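Local coordinates for protein VompD (Bartonella quintana, PDB 4LGO) that acts as a trimeric autotransporter adhesin of the bacterial outer membrane, this fragment being its N-terminal domain 1, and probably mediates attachment to host surfaces, at the interface of chains A and B. Coordinates in Å, arbitrary orientation; residue numbers count along the deposited sequence, not the author numbering. Chains: chain A/B, VompD.

Contact 1: the interface of chains A and B. Residues chain A 18-21; chain B 19-20, 32-38.
The loop at A:Gly18 and A:Ala19 and the start of strand 20-24 of chain A lie along the loop of residues 33-36 and the start of strand 37-42 of chain B, while the first strands of both chains each contribute a tryptophan to the contact. The proteins of this family, the trimeric autotransporter adhesins, are built as three-chain fibres, and here one chain extends the sheet of its neighbour by a parallel bridge between A:Lys21 and B:Thr37. A:Ala19 O takes the amide of B:Gly35 N at 2.7 Å, nearly along the C=O axis. A:Lys21 is held at both backbone ends: its N gives to B:Ser36 O at 2.9 Å, and its O receives B:Val38 N at 2.8 Å. The chain of A:Lys21 leaves with CG beside the backbone N and bends at chi3 (-77°), so the ammonium NZ curls back to the carbonyl oxygen B:Gly35 O at 2.9 Å. It arrives from above the carbonyl plane and not on a lone pair, its CE passing beside the hydroxyl B:Thr37 OG1.

Beside this pairing, A:Trp20 and B:Trp20 hold nearly the same rotamer, each with CG in the crowded position between backbone N and carbonyl carbon (chi1 58° in both). The indoles nevertheless meet edge-to-face, their planes turned by 61°: the rim of B:Trp20, led by CZ2 and NE1, points onto one face of A:Trp20, with CZ2 to CZ2 at 3.5 Å. The two indole nitrogens come near each other without a hydrogen bond between them. B:Val32 supports the pair twice, its CB lying over a face of B:Trp20 and its CG1 touching CB of A:Trp20 at 3.8 Å. B:Val38, with CG2 beside its backbone N, brings that methyl to CE3 of A:Trp20 at 3.9 Å. Farther out, the methyl of B:Ala34 rests against CA of A:Gly18.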
loop_
_atom_site.group_PDB
_atom_site.type_symbol
_atom_site.label_atom_id
_atom_site.label_comp_id
_atom_site.label_asym_id
_atom_site.label_seq_id
_atom_site.Cartn_x
_atom_site.Cartn_y
_atom_site.Cartn_z
ATOM N N GLY A 18 14.448 -19.695 -34.457
ATOM C CA GLY A 18 13.847 -21.006 -34.189
ATOM C C GLY A 18 12.482 -20.889 -33.517
ATOM O O GLY A 18 12.184 -19.860 -32.885
ATOM N N ALA A 19 11.650 -21.919 -33.664
ATOM C CA ALA A 19 10.363 -21.979 -32.949
ATOM C C ALA A 19 10.619 -22.260 -31.473
ATOM O O ALA A 19 11.421 -23.121 -31.135
ATOM C CB ALA A 19 9.471 -23.059 -33.543
ATOM N N TRP A 20 9.945 -21.542 -30.582
ATOM C CA TRP A 20 10.218 -21.710 -29.174
ATOM C C TRP A 20 8.879 -21.752 -28.450
ATOM O O TRP A 20 7.840 -21.579 -29.091
ATOM C CB TRP A 20 11.156 -20.593 -28.672
ATOM C CG TRP A 20 10.636 -19.202 -28.878
ATOM C CD1 TRP A 20 10.627 -18.479 -30.037
ATOM C CD2 TRP A 20 10.049 -18.369 -27.883
ATOM N NE1 TRP A 20 10.069 -17.243 -29.827
ATOM C CE2 TRP A 20 9.695 -17.152 -28.511
ATOM C CE3 TRP A 20 9.788 -18.530 -26.517
ATOM C CZ2 TRP A 20 9.097 -16.096 -27.809
ATOM C CZ3 TRP A 20 9.187 -17.498 -25.838
ATOM C CH2 TRP A 20 8.849 -16.293 -26.484
ATOM N N LYS A 21 8.904 -22.028 -27.148
ATOM C CA LYS A 21 7.665 -22.126 -26.355
ATOM C C LYS A 21 7.727 -21.240 -25.118
ATOM O O LYS A 21 8.773 -21.101 -24.478
ATOM C CB LYS A 21 7.437 -23.561 -25.886
ATOM C CG LYS A 21 7.206 -24.551 -27.000
ATOM C CD LYS A 21 7.714 -25.932 -26.614
ATOM C CE LYS A 21 9.221 -25.998 -26.714
ATOM N NZ LYS A 21 9.687 -27.410 -26.782
ATOM N N ALA B 19 18.462 -18.589 -33.196
ATOM C CA ALA B 19 18.261 -18.228 -31.747
ATOM C C ALA B 19 18.253 -16.740 -31.457
ATOM O O ALA B 19 18.950 -15.948 -32.098
ATOM C CB ALA B 19 19.331 -18.872 -30.882
ATOM N N TRP B 20 17.492 -16.380 -30.433
ATOM C CA TRP B 20 17.453 -15.007 -29.936
ATOM C C TRP B 20 17.875 -15.051 -28.481
ATOM O O TRP B 20 18.018 -16.135 -27.924
ATOM C CB TRP B 20 16.073 -14.375 -30.132
ATOM C CG TRP B 20 14.928 -15.099 -29.465
ATOM C CD1 TRP B 20 14.283 -16.225 -29.907
ATOM C CD2 TRP B 20 14.279 -14.711 -28.265
ATOM N NE1 TRP B 20 13.270 -16.562 -29.037
ATOM C CE2 TRP B 20 13.255 -15.650 -28.013
ATOM C CE3 TRP B 20 14.459 -13.652 -27.367
ATOM C CZ2 TRP B 20 12.425 -15.555 -26.892
ATOM C CZ3 TRP B 20 13.655 -13.572 -26.256
ATOM C CH2 TRP B 20 12.647 -14.515 -26.020
ATOM N N VAL B 32 17.818 -18.521 -26.505
ATOM C CA VAL B 32 16.542 -19.165 -26.799
ATOM C C VAL B 32 16.622 -19.789 -28.196
ATOM O O VAL B 32 16.413 -19.129 -29.218
ATOM C CB VAL B 32 15.355 -18.182 -26.657
ATOM C CG1 VAL B 32 14.038 -18.892 -26.911
ATOM C CG2 VAL B 32 15.356 -17.570 -25.268
ATOM N N ASN B 33 16.947 -21.073 -28.212
ATOM C CA ASN B 33 17.126 -21.839 -29.450
ATOM C C ASN B 33 15.807 -22.411 -29.981
ATOM O O ASN B 33 14.783 -22.352 -29.316
ATOM C CB ASN B 33 18.119 -22.977 -29.192
ATOM C CG ASN B 33 19.498 -22.463 -28.803
ATOM O OD1 ASN B 33 20.094 -21.672 -29.524
ATOM N ND2 ASN B 33 20.010 -22.908 -27.657
ATOM N N ALA B 34 15.833 -22.967 -31.187
ATOM C CA ALA B 34 14.684 -23.728 -31.683
ATOM C C ALA B 34 14.387 -24.847 -30.688
ATOM O O ALA B 34 15.302 -25.539 -30.228
ATOM C CB ALA B 34 14.966 -24.299 -33.064
ATOM N N GLY B 35 13.114 -25.000 -30.331
ATOM C CA GLY B 35 12.687 -26.014 -29.374
ATOM C C GLY B 35 12.849 -25.644 -27.902
ATOM O O GLY B 35 12.413 -26.399 -27.036
ATOM N N SER B 36 13.456 -24.490 -27.598
ATOM C CA SER B 36 13.639 -24.075 -26.210
ATOM C C SER B 36 12.314 -23.638 -25.600
ATOM O O SER B 36 11.438 -23.139 -26.314
ATOM C CB SER B 36 14.617 -22.895 -26.087
ATOM O OG SER B 36 15.915 -23.267 -26.474
ATOM N N THR B 37 12.233 -23.787 -24.276
ATOM C CA THR B 37 11.127 -23.308 -23.471
ATOM C C THR B 37 11.591 -22.177 -22.562
ATOM O O THR B 37 12.603 -22.301 -21.843
ATOM C CB THR B 37 10.549 -24.436 -22.608
ATOM O OG1 THR B 37 10.027 -25.466 -23.467
ATOM C CG2 THR B 37 9.445 -23.919 -21.687
ATOM N N VAL B 38 10.872 -21.064 -22.635
ATOM C CA VAL B 38 11.029 -19.961 -21.692
ATOM C C VAL B 38 9.863 -20.037 -20.701
ATOM O O VAL B 38 8.696 -20.157 -21.120
ATOM C CB VAL B 38 11.008 -18.613 -22.444
ATOM C CG1 VAL B 38 11.000 -17.450 -21.468
ATOM C CG2 VAL B 38 12.198 -18.519 -23.389
#

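Contact 2: the interface of chains A and B. Residues chain A 80-85, 91-92; chain B 75-76, 85-90, 98-99.
B:Glu87 O, a main-chain carbonyl oxygen in the loop between strands 83-86 and 89-92, receives one hydrogen bond across the interface, from the ammonium A:Lys82 NZ at 3.1 Å. In this trimeric autotransporter adhesin the turn A:Gly81-A:Lys82, between strands 77-80 and 83-86, and strand 89-92 of chain A face it. The lysine starts from the crowded first torsion, with CG between the backbone N and the carbonyl carbon, runs extended and bends at chi4 (-84°), so that it lies alongside the carbonyl and NZ meets it from above the carbonyl plane rather than on a lone pair. B:Glu87 itself uses the aliphatic part of its side chain: with CG beside the backbone N, that methylene packs on CA of A:Gly81 at 3.8 Å. A water joins the two chains nearby, bound to A:Gly81 N at 3.0 Å and to the carbonyl oxygen B:Val75 O.

B:Phe90 enters chain A tip first. Its CG is anti to the carbonyl carbon (chi1 -59°) and chi2 is -83°, which directs CZ toward the backbone of A:Asn84, 3.5 Å from O. Chain A lines the ring's edge: the methyl A:Val85 CG2 lies in the ring plane, 3.8 Å from CE1, and A:Val91 O sits at the edge near CE2. The methyl of A:Ala83 also touches the tip. A:Ile92 slides past the phenyl in the opposite direction, with CG1 beside its backbone N. Its terminal methyl CD1 reaches CA of B:Gly89 at 3.4 Å and touches B:Phe90 CD2 at 3.8 Å, with the carbonyl of B:Met98 also beside it.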
loop_
_atom_site.group_PDB
_atom_site.type_symbol
_atom_site.label_atom_id
_atom_site.label_comp_id
_atom_site.label_asym_id
_atom_site.label_seq_id
_atom_site.Cartn_x
_atom_site.Cartn_y
_atom_site.Cartn_z
ATOM N N ALA A 80 1.989 -5.724 5.489
ATOM C CA ALA A 80 3.396 -5.422 5.776
ATOM C C ALA A 80 3.638 -5.739 7.224
ATOM O O ALA A 80 3.465 -4.874 8.104
ATOM C CB ALA A 80 3.686 -3.957 5.463
ATOM N N GLY A 81 3.999 -7.001 7.490
ATOM C CA GLY A 81 4.068 -7.485 8.855
ATOM C C GLY A 81 2.713 -7.391 9.536
ATOM O O GLY A 81 1.708 -7.811 8.971
ATOM N N LYS A 82 2.674 -6.778 10.714
ATOM C CA LYS A 82 1.408 -6.637 11.438
ATOM C C LYS A 82 0.584 -5.448 10.957
ATOM O O LYS A 82 -0.510 -5.253 11.446
ATOM C CB LYS A 82 1.615 -6.550 12.956
ATOM C CG LYS A 82 2.485 -5.418 13.447
ATOM C CD LYS A 82 2.922 -5.707 14.883
ATOM C CE LYS A 82 3.696 -4.535 15.477
ATOM N NZ LYS A 82 5.142 -4.584 15.105
ATOM N N ALA A 83 1.125 -4.630 10.057
ATOM C CA ALA A 83 0.367 -3.509 9.473
ATOM C C ALA A 83 -0.417 -3.941 8.231
ATOM O O ALA A 83 0.126 -4.541 7.302
ATOM C CB ALA A 83 1.288 -2.371 9.113
ATOM N N ASN A 84 -1.712 -3.648 8.233
ATOM C CA ASN A 84 -2.614 -4.066 7.157
ATOM C C ASN A 84 -3.440 -2.924 6.606
ATOM O O ASN A 84 -4.064 -2.161 7.356
ATOM C CB ASN A 84 -3.593 -5.131 7.683
ATOM C CG ASN A 84 -2.922 -6.437 7.905
ATOM O OD1 ASN A 84 -2.907 -7.284 7.010
ATOM N ND2 ASN A 84 -2.292 -6.605 9.065
ATOM N N VAL A 85 -3.437 -2.799 5.293
ATOM C CA VAL A 85 -4.353 -1.904 4.588
ATOM C C VAL A 85 -5.432 -2.750 3.918
ATOM O O VAL A 85 -5.136 -3.757 3.276
ATOM C CB VAL A 85 -3.617 -1.073 3.525
ATOM C CG1 VAL A 85 -4.599 -0.175 2.798
ATOM C CG2 VAL A 85 -2.521 -0.217 4.130
ATOM N N VAL A 91 -5.038 -1.112 9.911
ATOM C CA VAL A 91 -5.089 -1.967 11.118
ATOM C C VAL A 91 -3.684 -2.416 11.499
ATOM O O VAL A 91 -2.905 -2.902 10.652
ATOM C CB VAL A 91 -5.961 -3.217 10.853
ATOM C CG1 VAL A 91 -5.924 -4.184 12.007
ATOM C CG2 VAL A 91 -7.392 -2.796 10.500
ATOM N N ILE A 92 -3.358 -2.265 12.774
ATOM C CA ILE A 92 -2.206 -2.958 13.325
ATOM C C ILE A 92 -2.735 -4.177 14.062
ATOM O O ILE A 92 -3.529 -4.031 15.004
ATOM C CB ILE A 92 -1.450 -2.068 14.316
ATOM C CG1 ILE A 92 -1.186 -0.684 13.705
ATOM C CG2 ILE A 92 -0.169 -2.752 14.769
ATOM C CD1 ILE A 92 0.135 -0.470 13.076
ATOM N N VAL B 75 4.451 -7.097 1.313
ATOM C CA VAL B 75 5.695 -6.354 1.163
ATOM C C VAL B 75 6.261 -6.088 2.557
ATOM O O VAL B 75 5.618 -6.379 3.591
ATOM C CB VAL B 75 5.478 -5.001 0.409
ATOM C CG1 VAL B 75 4.973 -5.248 -1.002
ATOM C CG2 VAL B 75 4.540 -4.089 1.173
ATOM N N LYS B 76 7.479 -5.542 2.597
ATOM C CA LYS B 76 7.979 -5.008 3.860
ATOM C C LYS B 76 7.627 -3.554 4.072
ATOM O O LYS B 76 7.442 -3.141 5.207
ATOM C CB LYS B 76 9.492 -5.186 3.974
ATOM C CG LYS B 76 9.892 -6.635 3.796
ATOM C CD LYS B 76 9.565 -7.440 5.046
ATOM C CE LYS B 76 10.292 -8.784 5.053
ATOM N NZ LYS B 76 11.709 -8.650 4.652
ATOM N N VAL B 85 4.059 2.733 5.225
ATOM C CA VAL B 85 3.423 1.566 5.825
ATOM C C VAL B 85 4.527 0.534 5.973
ATOM O O VAL B 85 5.204 0.206 4.982
ATOM C CB VAL B 85 2.342 0.987 4.903
ATOM C CG1 VAL B 85 1.664 -0.244 5.532
ATOM C CG2 VAL B 85 1.309 2.045 4.548
ATOM N N SER B 86 4.710 -0.000 7.174
ATOM C CA SER B 86 5.703 -1.027 7.378
ATOM C C SER B 86 5.344 -1.821 8.613
ATOM O O SER B 86 4.346 -1.573 9.274
ATOM C CB SER B 86 7.112 -0.390 7.526
ATOM O OG SER B 86 7.220 0.248 8.769
ATOM N N GLU B 87 6.235 -2.722 8.971
ATOM C CA GLU B 87 6.023 -3.598 10.088
ATOM C C GLU B 87 5.813 -2.788 11.415
ATOM O O GLU B 87 5.099 -3.232 12.315
ATOM C CB GLU B 87 7.180 -4.642 10.068
ATOM C CG GLU B 87 7.187 -5.401 8.704
ATOM C CD GLU B 87 8.466 -6.177 8.343
ATOM O OE1 GLU B 87 9.588 -5.637 8.413
ATOM O OE2 GLU B 87 8.312 -7.325 7.898
ATOM N N VAL B 88 6.371 -1.583 11.515
ATOM C CA VAL B 88 6.153 -0.749 12.709
ATOM C C VAL B 88 4.782 -0.097 12.749
ATOM O O VAL B 88 4.314 0.280 13.822
ATOM C CB VAL B 88 7.280 0.316 12.861
ATOM C CG1 VAL B 88 7.132 1.462 11.877
ATOM C CG2 VAL B 88 7.345 0.839 14.286
ATOM N N GLY B 89 4.156 0.071 11.577
ATOM C CA GLY B 89 2.859 0.675 11.484
ATOM C C GLY B 89 2.740 1.696 10.370
ATOM O O GLY B 89 3.350 1.555 9.300
ATOM N N PHE B 90 1.953 2.725 10.657
ATOM C CA PHE B 90 1.561 3.750 9.698
ATOM C C PHE B 90 2.208 5.034 10.145
ATOM O O PHE B 90 1.830 5.579 11.160
ATOM C CB PHE B 90 0.018 3.882 9.623
ATOM C CG PHE B 90 -0.646 2.598 9.212
ATOM C CD1 PHE B 90 -0.744 2.261 7.885
ATOM C CD2 PHE B 90 -1.029 1.650 10.166
ATOM C CE1 PHE B 90 -1.291 1.053 7.506
ATOM C CE2 PHE B 90 -1.593 0.446 9.776
ATOM C CZ PHE B 90 -1.686 0.138 8.461
ATOM N N MET B 98 0.670 5.842 13.754
ATOM C CA MET B 98 -0.023 4.794 14.494
ATOM C C MET B 98 0.876 3.569 14.486
ATOM O O MET B 98 1.165 3.018 13.404
ATOM C CB MET B 98 -1.373 4.497 13.829
ATOM C CG MET B 98 -2.257 3.492 14.524
ATOM S SD MET B 98 -3.953 3.431 13.893
ATOM C CE MET B 98 -3.707 2.921 12.175
ATOM N N THR B 99 1.309 3.152 15.674
ATOM C CA THR B 99 2.195 1.984 15.838
ATOM C C THR B 99 1.642 1.063 16.917
ATOM O O THR B 99 0.619 1.378 17.505
ATOM C CB THR B 99 3.625 2.428 16.234
ATOM O OG1 THR B 99 3.601 2.995 17.544
ATOM C CG2 THR B 99 4.149 3.487 15.260
HETATM O O HOH W 1 4.451 -8.724 5.058
#

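Contact 1 and contact 2 lie about 44 Å apart, measured between the centres of their C-alpha atoms, and share no residue. Contact 1 lies at the N-terminal end of the elongated assembly, whereas contact 2 sits farther along toward the C-terminal helix 125-134. They join the same two chains in different ways: contact 1 relies largely on main-chain pairing between strands, contact 2 on side chains inserted between neighbouring turns and strands. With three copies in the deposited assembly, as expected for this adhesin family, such separated contacts probably keep the chains in register along the fibre.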